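Local atomic coordinates of subtilisin-like serine protease (Fervidobacterium pennivorans, PDB entry 1R6V), a protein that breaks down keratin into peptides as a subtilisin-like serine protease, allowing its bacterium to grow on native feathers. Residues Gln451-Asp456 and Gln549-Phe554; Ile500-Pro505 and Ala536-Phe541; Val466-Met471 and Ala480-Asp485; Val447-Val452 and Ile487-His492. The protein carries 1 engineered substitution. All coordinates share one frame; numbering follows the deposited sequence.

Contact 1 of 4, residues Gln451-Asp456 and Gln549-Phe554; sequences QVVVTD and QLNVNF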
# COMPACT_ATOMS: atom_id res chain seq x y z
N GLN A 451 -0.49 -13.72 -9.65
CA GLN A 451 -1.41 -12.63 -10.01
C GLN A 451 -2.83 -13.13 -10.11
O GLN A 451 -3.08 -14.28 -10.46
CB GLN A 451 -1.04 -12.02 -11.36
CG GLN A 451 0.30 -11.30 -11.40
CD GLN A 451 0.52 -10.57 -12.72
OE1 GLN A 451 -0.01 -10.97 -13.75
NE2 GLN A 451 1.32 -9.51 -12.68
N VAL A 452 -3.78 -12.25 -9.77
CA VAL A 452 -5.19 -12.57 -9.91
C VAL A 452 -5.64 -11.48 -10.90
O VAL A 452 -5.45 -10.29 -10.65
CB VAL A 452 -5.98 -12.48 -8.57
CG1 VAL A 452 -7.48 -12.72 -8.84
CG2 VAL A 452 -5.47 -13.55 -7.59
N VAL A 453 -6.18 -11.91 -12.03
CA VAL A 453 -6.63 -11.00 -13.07
C VAL A 453 -8.15 -11.09 -13.17
O VAL A 453 -8.67 -12.14 -13.53
CB VAL A 453 -6.03 -11.37 -14.44
CG1 VAL A 453 -6.35 -10.29 -15.47
CG2 VAL A 453 -4.51 -11.56 -14.33
N VAL A 454 -8.84 -10.00 -12.84
CA VAL A 454 -10.32 -9.98 -12.88
C VAL A 454 -10.75 -9.16 -14.10
O VAL A 454 -10.30 -8.03 -14.27
CB VAL A 454 -10.89 -9.31 -11.60
CG1 VAL A 454 -12.43 -9.44 -11.58
CG2 VAL A 454 -10.28 -9.96 -10.36
N THR A 455 -11.60 -9.74 -14.95
CA THR A 455 -12.07 -9.05 -16.16
C THR A 455 -13.58 -9.19 -16.26
O THR A 455 -14.20 -9.82 -15.41
CB THR A 455 -11.48 -9.67 -17.43
OG1 THR A 455 -11.85 -11.06 -17.50
CG2 THR A 455 -9.96 -9.57 -17.43
N ASP A 456 -14.16 -8.60 -17.30
CA ASP A 456 -15.59 -8.73 -17.52
C ASP A 456 -15.83 -10.13 -18.07
O ASP A 456 -14.88 -10.91 -18.23
CB ASP A 456 -16.13 -7.64 -18.47
CG ASP A 456 -15.38 -7.56 -19.78
OD1 ASP A 456 -14.60 -8.47 -20.11
OD2 ASP A 456 -15.59 -6.57 -20.52
N GLN A 549 -1.03 -17.71 -11.83
CA GLN A 549 -2.09 -16.78 -12.19
C GLN A 549 -3.47 -17.38 -12.06
O GLN A 549 -3.68 -18.54 -12.40
CB GLN A 549 -1.89 -16.31 -13.63
CG GLN A 549 -2.82 -15.19 -14.02
CD GLN A 549 -2.50 -14.64 -15.38
OE1 GLN A 549 -3.16 -14.95 -16.37
NE2 GLN A 549 -1.45 -13.82 -15.45
N LEU A 550 -4.41 -16.58 -11.56
CA LEU A 550 -5.80 -16.99 -11.41
C LEU A 550 -6.60 -15.96 -12.19
O LEU A 550 -6.47 -14.76 -11.94
CB LEU A 550 -6.22 -16.94 -9.94
CG LEU A 550 -7.46 -17.72 -9.45
CD1 LEU A 550 -8.18 -16.88 -8.43
CD2 LEU A 550 -8.38 -18.10 -10.58
N ASN A 551 -7.41 -16.42 -13.14
CA ASN A 551 -8.22 -15.52 -13.95
C ASN A 551 -9.66 -15.60 -13.47
O ASN A 551 -10.19 -16.70 -13.29
CB ASN A 551 -8.17 -15.91 -15.43
CG ASN A 551 -6.76 -15.90 -15.99
OD1 ASN A 551 -6.09 -14.87 -16.00
ND2 ASN A 551 -6.30 -17.07 -16.45
N VAL A 552 -10.27 -14.44 -13.25
CA VAL A 552 -11.65 -14.38 -12.78
C VAL A 552 -12.46 -13.57 -13.80
O VAL A 552 -12.04 -12.51 -14.24
CB VAL A 552 -11.71 -13.69 -11.40
CG1 VAL A 552 -13.15 -13.63 -10.91
CG2 VAL A 552 -10.85 -14.44 -10.39
N ASN A 553 -13.62 -14.11 -14.18
CA ASN A 553 -14.47 -13.42 -15.14
C ASN A 553 -15.80 -13.07 -14.48
O ASN A 553 -16.59 -13.94 -14.15
CB ASN A 553 -14.71 -14.31 -16.36
CG ASN A 553 -13.45 -14.56 -17.15
OD1 ASN A 553 -12.97 -13.69 -17.87
ND2 ASN A 553 -12.88 -15.75 -17.00
N PHE A 554 -16.03 -11.77 -14.29
CA PHE A 554 -17.26 -11.30 -13.69
C PHE A 554 -18.37 -11.30 -14.75
O PHE A 554 -18.09 -11.25 -15.95
CB PHE A 554 -17.08 -9.85 -13.17
CG PHE A 554 -16.49 -9.77 -11.78
CD1 PHE A 554 -16.25 -10.91 -11.02
CD2 PHE A 554 -16.23 -8.53 -11.20
CE1 PHE A 554 -15.76 -10.83 -9.72
CE2 PHE A 554 -15.74 -8.43 -9.89
CZ PHE A 554 -15.51 -9.59 -9.15

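Contact 2 of 4, residues Ile500-Pro505 and Ala536-Phe541; sequences IFVGGP and ASFVGF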
# COMPACT_ATOMS: atom_id res chain seq x y z
N ILE A 500 -9.28 -18.28 -2.02
CA ILE A 500 -9.19 -16.94 -2.59
C ILE A 500 -10.57 -16.35 -2.84
O ILE A 500 -11.39 -16.94 -3.55
CB ILE A 500 -8.39 -16.98 -3.91
CG1 ILE A 500 -6.98 -17.53 -3.65
CG2 ILE A 500 -8.26 -15.57 -4.49
CD1 ILE A 500 -6.11 -17.67 -4.90
N PHE A 501 -10.83 -15.19 -2.24
CA PHE A 501 -12.10 -14.49 -2.39
C PHE A 501 -11.88 -13.18 -3.14
O PHE A 501 -10.95 -12.44 -2.83
CB PHE A 501 -12.71 -14.22 -1.01
CG PHE A 501 -12.91 -15.46 -0.20
CD1 PHE A 501 -11.87 -15.99 0.56
CD2 PHE A 501 -14.13 -16.14 -0.22
CE1 PHE A 501 -12.03 -17.16 1.29
CE2 PHE A 501 -14.30 -17.31 0.51
CZ PHE A 501 -13.26 -17.83 1.26
N VAL A 502 -12.73 -12.92 -4.12
CA VAL A 502 -12.64 -11.73 -4.96
C VAL A 502 -13.96 -10.95 -4.82
O VAL A 502 -15.03 -11.54 -4.93
CB VAL A 502 -12.43 -12.17 -6.42
CG1 VAL A 502 -12.25 -10.98 -7.33
CG2 VAL A 502 -11.21 -13.10 -6.50
N GLY A 503 -13.88 -9.65 -4.59
CA GLY A 503 -15.09 -8.85 -4.44
C GLY A 503 -15.19 -7.65 -5.37
O GLY A 503 -14.27 -6.84 -5.43
N GLY A 504 -16.34 -7.57 -6.06
CA GLY A 504 -16.69 -6.56 -7.06
C GLY A 504 -16.09 -5.20 -6.91
O GLY A 504 -15.50 -4.93 -5.87
N PRO A 505 -16.25 -4.29 -7.91
CA PRO A 505 -15.63 -2.98 -7.70
C PRO A 505 -16.02 -2.39 -6.36
O PRO A 505 -17.13 -2.61 -5.89
CB PRO A 505 -16.15 -2.15 -8.88
CG PRO A 505 -16.43 -3.18 -9.95
CD PRO A 505 -17.06 -4.31 -9.14
N ALA A 536 -16.63 -13.80 -6.11
CA ALA A 536 -16.20 -15.11 -6.57
C ALA A 536 -15.31 -15.70 -5.49
O ALA A 536 -14.60 -14.97 -4.80
CB ALA A 536 -15.43 -14.99 -7.88
N SER A 537 -15.36 -17.01 -5.33
CA SER A 537 -14.53 -17.66 -4.34
C SER A 537 -13.92 -18.88 -5.00
O SER A 537 -14.57 -19.57 -5.79
CB SER A 537 -15.36 -18.07 -3.12
OG SER A 537 -16.34 -19.02 -3.47
N PHE A 538 -12.65 -19.13 -4.70
CA PHE A 538 -11.94 -20.28 -5.25
C PHE A 538 -11.31 -20.99 -4.06
O PHE A 538 -10.25 -20.60 -3.59
CB PHE A 538 -10.87 -19.80 -6.23
CG PHE A 538 -11.41 -18.99 -7.37
CD1 PHE A 538 -11.68 -17.63 -7.20
CD2 PHE A 538 -11.72 -19.59 -8.59
CE1 PHE A 538 -12.24 -16.88 -8.25
CE2 PHE A 538 -12.28 -18.85 -9.63
CZ PHE A 538 -12.54 -17.50 -9.46
N VAL A 539 -11.99 -22.04 -3.59
CA VAL A 539 -11.53 -22.80 -2.43
C VAL A 539 -10.44 -23.81 -2.78
O VAL A 539 -10.52 -24.48 -3.81
CB VAL A 539 -12.73 -23.55 -1.77
CG1 VAL A 539 -12.26 -24.42 -0.62
CG2 VAL A 539 -13.74 -22.53 -1.27
N GLY A 540 -9.43 -23.91 -1.92
CA GLY A 540 -8.34 -24.84 -2.17
C GLY A 540 -7.57 -24.58 -3.45
O GLY A 540 -7.17 -25.51 -4.16
N PHE A 541 -7.37 -23.30 -3.77
CA PHE A 541 -6.63 -22.99 -4.98
C PHE A 541 -5.14 -23.15 -4.66
O PHE A 541 -4.67 -22.64 -3.65
CB PHE A 541 -6.89 -21.55 -5.44
CG PHE A 541 -6.23 -21.21 -6.75
CD1 PHE A 541 -6.87 -21.48 -7.96
CD2 PHE A 541 -4.96 -20.66 -6.78
CE1 PHE A 541 -6.24 -21.21 -9.18
CE2 PHE A 541 -4.32 -20.38 -7.98
CZ PHE A 541 -4.96 -20.66 -9.19

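Contact 3 of 4, residues Val466-Met471 and Ala480-Asp485; sequences VFVSMM and AKTGPD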
# COMPACT_ATOMS: atom_id res chain seq x y z
N VAL A 466 -11.08 -4.21 -7.46
CA VAL A 466 -11.70 -5.43 -6.97
C VAL A 466 -10.77 -5.92 -5.86
O VAL A 466 -9.54 -5.93 -6.02
CB VAL A 466 -11.80 -6.48 -8.09
CG1 VAL A 466 -12.19 -7.84 -7.51
CG2 VAL A 466 -12.85 -6.03 -9.11
N PHE A 467 -11.34 -6.29 -4.72
CA PHE A 467 -10.54 -6.76 -3.60
C PHE A 467 -10.21 -8.23 -3.82
O PHE A 467 -11.06 -9.00 -4.28
CB PHE A 467 -11.30 -6.61 -2.28
CG PHE A 467 -12.38 -5.56 -2.31
CD1 PHE A 467 -13.63 -5.83 -2.87
CD2 PHE A 467 -12.15 -4.30 -1.76
CE1 PHE A 467 -14.64 -4.85 -2.88
CE2 PHE A 467 -13.15 -3.32 -1.76
CZ PHE A 467 -14.40 -3.60 -2.32
N VAL A 468 -8.98 -8.62 -3.50
CA VAL A 468 -8.58 -10.02 -3.65
C VAL A 468 -7.95 -10.42 -2.34
O VAL A 468 -6.92 -9.89 -1.92
CB VAL A 468 -7.57 -10.21 -4.81
CG1 VAL A 468 -7.16 -11.69 -4.90
CG2 VAL A 468 -8.20 -9.79 -6.12
N SER A 469 -8.59 -11.39 -1.69
CA SER A 469 -8.16 -11.86 -0.39
C SER A 469 -7.73 -13.32 -0.48
O SER A 469 -8.51 -14.16 -0.91
CB SER A 469 -9.35 -11.72 0.57
OG SER A 469 -9.00 -12.03 1.90
N MET A 470 -6.48 -13.61 -0.11
CA MET A 470 -5.98 -15.00 -0.15
C MET A 470 -5.95 -15.45 1.30
O MET A 470 -5.11 -15.01 2.07
CB MET A 470 -4.58 -15.06 -0.78
CG MET A 470 -4.51 -14.43 -2.17
SD MET A 470 -2.85 -14.45 -2.95
CE MET A 470 -2.56 -16.33 -3.09
N MET A 471 -6.88 -16.32 1.66
CA MET A 471 -7.01 -16.78 3.04
C MET A 471 -6.69 -18.25 3.21
O MET A 471 -6.77 -19.04 2.27
CB MET A 471 -8.44 -16.50 3.51
CG MET A 471 -8.98 -15.14 3.09
SD MET A 471 -10.70 -14.78 3.69
CE MET A 471 -10.28 -14.04 5.24
N ALA A 480 -4.81 -7.59 -1.77
CA ALA A 480 -4.43 -6.59 -2.77
C ALA A 480 -5.66 -6.18 -3.55
O ALA A 480 -6.64 -6.92 -3.62
CB ALA A 480 -3.38 -7.15 -3.72
N LYS A 481 -5.61 -5.01 -4.15
CA LYS A 481 -6.73 -4.52 -4.94
C LYS A 481 -6.33 -4.50 -6.41
O LYS A 481 -5.19 -4.15 -6.74
CB LYS A 481 -7.09 -3.12 -4.47
CG LYS A 481 -7.39 -3.07 -2.98
CD LYS A 481 -7.64 -1.66 -2.48
CE LYS A 481 -9.06 -1.22 -2.74
NZ LYS A 481 -9.31 0.12 -2.12
N THR A 482 -7.24 -4.85 -7.31
CA THR A 482 -6.88 -4.84 -8.72
C THR A 482 -6.66 -3.42 -9.21
O THR A 482 -7.33 -2.49 -8.76
CB THR A 482 -7.95 -5.52 -9.61
OG1 THR A 482 -9.20 -4.82 -9.49
CG2 THR A 482 -8.14 -6.99 -9.22
N GLY A 483 -5.70 -3.26 -10.12
CA GLY A 483 -5.41 -1.95 -10.68
C GLY A 483 -6.27 -1.71 -11.91
O GLY A 483 -7.19 -2.49 -12.19
N PRO A 484 -5.98 -0.65 -12.68
CA PRO A 484 -6.76 -0.35 -13.88
C PRO A 484 -6.87 -1.47 -14.91
O PRO A 484 -7.82 -1.50 -15.70
CB PRO A 484 -6.06 0.88 -14.45
CG PRO A 484 -4.64 0.69 -14.01
CD PRO A 484 -4.81 0.24 -12.58
N ASP A 485 -5.90 -2.38 -14.92
CA ASP A 485 -5.95 -3.48 -15.88
C ASP A 485 -6.53 -4.75 -15.27
O ASP A 485 -6.42 -5.82 -15.86
CB ASP A 485 -4.57 -3.76 -16.46
CG ASP A 485 -3.98 -2.56 -17.18
OD1 ASP A 485 -4.74 -1.82 -17.86
OD2 ASP A 485 -2.75 -2.35 -17.08

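Contact 4 of 4, residues Val447-Val452 and Ile487-His492; sequences VEEFQV and IARFPH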
# COMPACT_ATOMS: atom_id res chain seq x y z
N VAL A 447 6.80 -18.11 -4.40
CA VAL A 447 6.80 -17.83 -5.84
C VAL A 447 7.21 -16.37 -6.03
O VAL A 447 6.90 -15.50 -5.20
CB VAL A 447 5.41 -18.05 -6.49
CG1 VAL A 447 5.03 -19.53 -6.46
CG2 VAL A 447 4.36 -17.21 -5.78
N GLU A 448 7.92 -16.10 -7.12
CA GLU A 448 8.35 -14.74 -7.40
C GLU A 448 7.15 -13.84 -7.56
O GLU A 448 7.17 -12.68 -7.13
CB GLU A 448 9.21 -14.72 -8.67
CG GLU A 448 10.60 -15.25 -8.41
CD GLU A 448 11.42 -15.41 -9.66
OE1 GLU A 448 11.44 -14.47 -10.48
OE2 GLU A 448 12.05 -16.48 -9.82
N GLU A 449 6.09 -14.37 -8.17
CA GLU A 449 4.88 -13.59 -8.38
C GLU A 449 3.66 -14.43 -8.69
O GLU A 449 3.71 -15.38 -9.48
CB GLU A 449 5.07 -12.57 -9.50
CG GLU A 449 3.81 -11.72 -9.73
CD GLU A 449 4.13 -10.32 -10.23
OE1 GLU A 449 4.58 -9.48 -9.41
OE2 GLU A 449 3.95 -10.07 -11.43
N PHE A 450 2.56 -14.08 -8.04
CA PHE A 450 1.26 -14.72 -8.28
C PHE A 450 0.34 -13.55 -8.64
O PHE A 450 0.41 -12.50 -8.01
CB PHE A 450 0.74 -15.40 -7.01
CG PHE A 450 -0.65 -15.95 -7.16
CD1 PHE A 450 -0.91 -16.98 -8.06
CD2 PHE A 450 -1.71 -15.39 -6.44
CE1 PHE A 450 -2.20 -17.46 -8.24
CE2 PHE A 450 -3.01 -15.86 -6.61
CZ PHE A 450 -3.27 -16.89 -7.51
N GLN A 451 -0.49 -13.72 -9.65
CA GLN A 451 -1.41 -12.63 -10.01
C GLN A 451 -2.83 -13.13 -10.11
O GLN A 451 -3.08 -14.28 -10.46
CB GLN A 451 -1.04 -12.02 -11.36
CG GLN A 451 0.30 -11.30 -11.40
CD GLN A 451 0.52 -10.57 -12.72
OE1 GLN A 451 -0.01 -10.97 -13.75
NE2 GLN A 451 1.32 -9.51 -12.68
N VAL A 452 -3.78 -12.25 -9.77
CA VAL A 452 -5.19 -12.57 -9.91
C VAL A 452 -5.64 -11.48 -10.90
O VAL A 452 -5.45 -10.29 -10.65
CB VAL A 452 -5.98 -12.48 -8.57
CG1 VAL A 452 -7.48 -12.72 -8.84
CG2 VAL A 452 -5.47 -13.55 -7.59
N ILE A 487 -5.54 -6.33 -12.66
CA ILE A 487 -4.57 -7.22 -12.04
C ILE A 487 -4.23 -6.89 -10.60
O ILE A 487 -3.97 -5.74 -10.27
CB ILE A 487 -3.28 -7.26 -12.88
CG1 ILE A 487 -3.61 -7.72 -14.30
CG2 ILE A 487 -2.25 -8.19 -12.23
CD1 ILE A 487 -2.53 -7.46 -15.32
N ALA A 488 -4.24 -7.91 -9.74
CA ALA A 488 -3.85 -7.75 -8.35
C ALA A 488 -2.59 -8.62 -8.32
O ALA A 488 -2.65 -9.81 -8.63
CB ALA A 488 -4.91 -8.32 -7.40
N ARG A 489 -1.46 -8.01 -7.98
CA ARG A 489 -0.18 -8.71 -7.98
C ARG A 489 0.28 -9.04 -6.59
O ARG A 489 0.21 -8.21 -5.69
CB ARG A 489 0.91 -7.84 -8.64
CG ARG A 489 0.56 -7.27 -10.00
CD ARG A 489 1.71 -6.40 -10.52
NE ARG A 489 2.84 -7.21 -10.98
CZ ARG A 489 3.86 -6.75 -11.69
NH1 ARG A 489 3.92 -5.46 -12.04
NH2 ARG A 489 4.83 -7.57 -12.07
N PHE A 490 0.79 -10.27 -6.43
CA PHE A 490 1.28 -10.75 -5.14
C PHE A 490 2.73 -11.22 -5.29
O PHE A 490 2.96 -12.38 -5.57
CB PHE A 490 0.41 -11.92 -4.66
CG PHE A 490 -1.01 -11.53 -4.38
CD1 PHE A 490 -1.95 -11.46 -5.41
CD2 PHE A 490 -1.40 -11.20 -3.09
CE1 PHE A 490 -3.27 -11.07 -5.15
CE2 PHE A 490 -2.71 -10.81 -2.82
CZ PHE A 490 -3.64 -10.74 -3.85
N PRO A 491 3.70 -10.33 -5.07
CA PRO A 491 5.10 -10.74 -5.21
C PRO A 491 5.69 -11.45 -4.02
O PRO A 491 5.40 -11.13 -2.86
CB PRO A 491 5.83 -9.43 -5.50
CG PRO A 491 5.01 -8.41 -4.77
CD PRO A 491 3.58 -8.87 -4.89
N HIS A 492 6.52 -12.44 -4.32
CA HIS A 492 7.25 -13.17 -3.30
C HIS A 492 6.43 -13.69 -2.13
O HIS A 492 6.88 -13.64 -1.00
CB HIS A 492 8.38 -12.26 -2.82
CG HIS A 492 9.33 -11.92 -3.92
ND1 HIS A 492 10.33 -12.79 -4.33
CD2 HIS A 492 9.35 -10.89 -4.80
CE1 HIS A 492 10.90 -12.32 -5.42
NE2 HIS A 492 10.33 -11.17 -5.73

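Contact 1 of 4, residues Gln451-Asp456 and Gln549-Phe554
Val454 and Phe554 meet where two parallel strands of the Ig-like beta-sandwich domain run out. The segments Gln451-Asp456 and Gln549-Phe554 lie side by side in one sheet, with short axes 4.7 Å apart at 16°. Backbone bonds alternate along them, from Leu550 N on Gln451 O to Phe554 N on Thr455 O. Each strand sends alternate side chains to opposite faces.

One face is the inner one. Val452 and Leu550 point the same way, with Val452 CG2 4.2 Å from Leu550 CB. Val454 and Val552 repeat this, CG2 of Val454 lying 4.1 Å from CB of Val552. Val452 CG1 also reaches Val552 CG2 at 4.1 Å, which ties the two pairs together. On the far side of this layer Val452 touches Val468, and Leu550 and Val552 touch Phe538.

The other face carries Gln451, Val453, Thr455 and the polar side chains of the second strand. The aliphatic part of Gln549 lies against Val453, with Gln549 CG 4.0 Å from Val453 CG2.

Phe554, just past the strand end, packs its ring against Val454. Phe554 and Phe669 meet edge-to-face. In Val454, CG1 is anti to the backbone N (chi1 -173°) and points at the Phe554 ring. This CH-pi contact brings Val454 CG1 3.8 Å from the ring centroid, only 6° off the normal.

Contact 2 of 4, residues Ile500-Pro505 and Ala536-Phe541
Ile500 and Phe538 hold each other by a pair of backbone hydrogen bonds. Ile500 N reaches Phe538 O at 3.0 Å, and Phe538 N reaches Ile500 O at 2.8 Å. The first donor stands well above the carbonyl plane, while the second lies in it. Val502 and Ala536 form the next hydrogen-bonded pair, with Val502 N 2.9 Å from Ala536 O and Ala536 N bonded back to Val502 O. Phe501 and Ser537 sit between them as a non-hydrogen-bonded pair.

The strands are antiparallel, at 168°, and belong to a four-stranded sheet of the Ig-like beta-sandwich domain. Segment Ala536-Phe541 lies on an edge strand of it. That strand turns at a G1 beta bulge, where Gly540 and Phe541 both face Tyr498. Gly540 has the positive phi (61°) of this turn, and its N bonds to OD1 of Asp499.

Apolar contacts fall on both faces. Ile500, Val502, Ala536 and Phe538 point inward, toward the strand 549-553 and its neighbour. Val502 CG2 comes to the edge of the Phe538 ring, 4.3 Å from CE1. With CD1 anti to CA (chi2 177°), the Ile500 chain reaches out to Phe541, where CD1 lies 3.7 Å from Phe541 CD2. Phe501 is on the other face. Its CD2 lies 3.7 Å from Ser537 CB, and its side chain also touches Met471.

Contact 3 of 4, residues Val466-Met471 and Ala480-Asp485
Val466 and Thr482 make a two-way backbone and side-chain grip. Val466 N donates to the hydroxyl OG1 of Thr482 at 2.8 Å, with an angle of 163° at the hydrogen. Thr482 N returns a bond to Val466 O, also 2.8 Å. The hydroxyl thus takes the place that a main-chain carbonyl would fill in a regular ladder. It can do so because chi1 of 60° sets OG1 between the backbone N and the carbonyl carbon of Thr482. The other branch, CG2, lies 3.9 Å from Val466 CB and 4.2 Å from Val468 CG2.

One step on, Val468 and Ala480 form a hydrogen-bonded pair. Val468 N meets Ala480 O at 2.9 Å, and Ala480 N meets Val468 O at 3.1 Å. Phe467 and Lys481 lie between these bonds on the opposite face. There the bent Lys481 chain brings CE only to 4.5 Å from Phe467 CD2.

In the second shell, Thr482 OG1 donates a hydrogen bond to Val463 O, so the hydroxyl both accepts and donates. Lys481 N is hydrogen-bonded to Tyr273 OH, and Thr482 O to Tyr275 OH. Inward, Val466 rests on Val454 and Val502, and Ala480 rests on Phe490.

Thr482 continues the pairing just past the end of strand 478-481. That strand and 466-471 form an antiparallel beta hairpin at the edge of one sheet of the Ig-like beta-sandwich domain.

Contact 4 of 4, residues Val447-Val452 and Ile487-His492
Arg489 runs alongside Gln451 and crosses Glu449, both on the neighbouring antiparallel strand. Its CB passes 4.1 Å from Glu449 OE1. CG is anti to its own carbonyl carbon (chi1 -50°) and runs beside Gln451, 3.6 Å from Gln451 NE2. CD stays near the same amide nitrogen. A bend at chi3 (74°) then sets NE toward Glu449, and NE donates to Glu449 OE2 at 3.1 Å. Beyond CZ, NH2 reaches that same OE2 at 2.7 Å. The grip is side-on, with two nitrogens on one oxygen. OE2 lies near the guanidinium plane, but the carboxylate is turned 77° against it. NH2 uses the syn lone pair, while NE comes from above the carboxylate plane. The Gln451 NE2 and Arg489 NE pair, 3.2 Å apart, is two donors and makes no bond.

On the opposite face Phe450 and Phe490 lie side by side, and Phe490 CE1 is 4.1 Å from Val452 CG2. Their strands are joined by paired backbone bonds at Phe450-Phe490 and at Val452-Ala488. At the corner His492 N bonds to Glu448 O, and Glu448 CA sits over the face of the His492 ring.

This sheet of the Ig-like beta-sandwich domain borders helix 275-286, which Pro491 touches. Arg489 also forms a long, weak ion pair with Glu286 there. Two arginine N-H groups on one oxygen probably favour the ionised form of Glu449, and the distant Glu286 adds only a weak second pull on the arginine charge.

How the contacts relate
All four contacts belong to one Ig-like beta-sandwich. Contacts 1 and 4 share the strand 446-455, which pairs with 549-553 on one flank and 487-494 on the other. Contacts 2 and 3 lie in the second sheet, linked by a probable hydrogen bond between Ser469 N and Phe501 O (2.8 Å). The two sheets pack face to face. Val552 CG2 meets Phe538 CE1 at 3.5 Å (contacts 1 and 2), and Met470 SD meets Phe490 CD2 at 3.6 Å (contacts 3 and 4). Phe450 of contact 4 also reaches Phe541 of contact 2. Contact centres are about 9 Å apart for 1 and 3, and about 15 Å for 2 and 4. The catalytic residues and the calcium site lie away from all four.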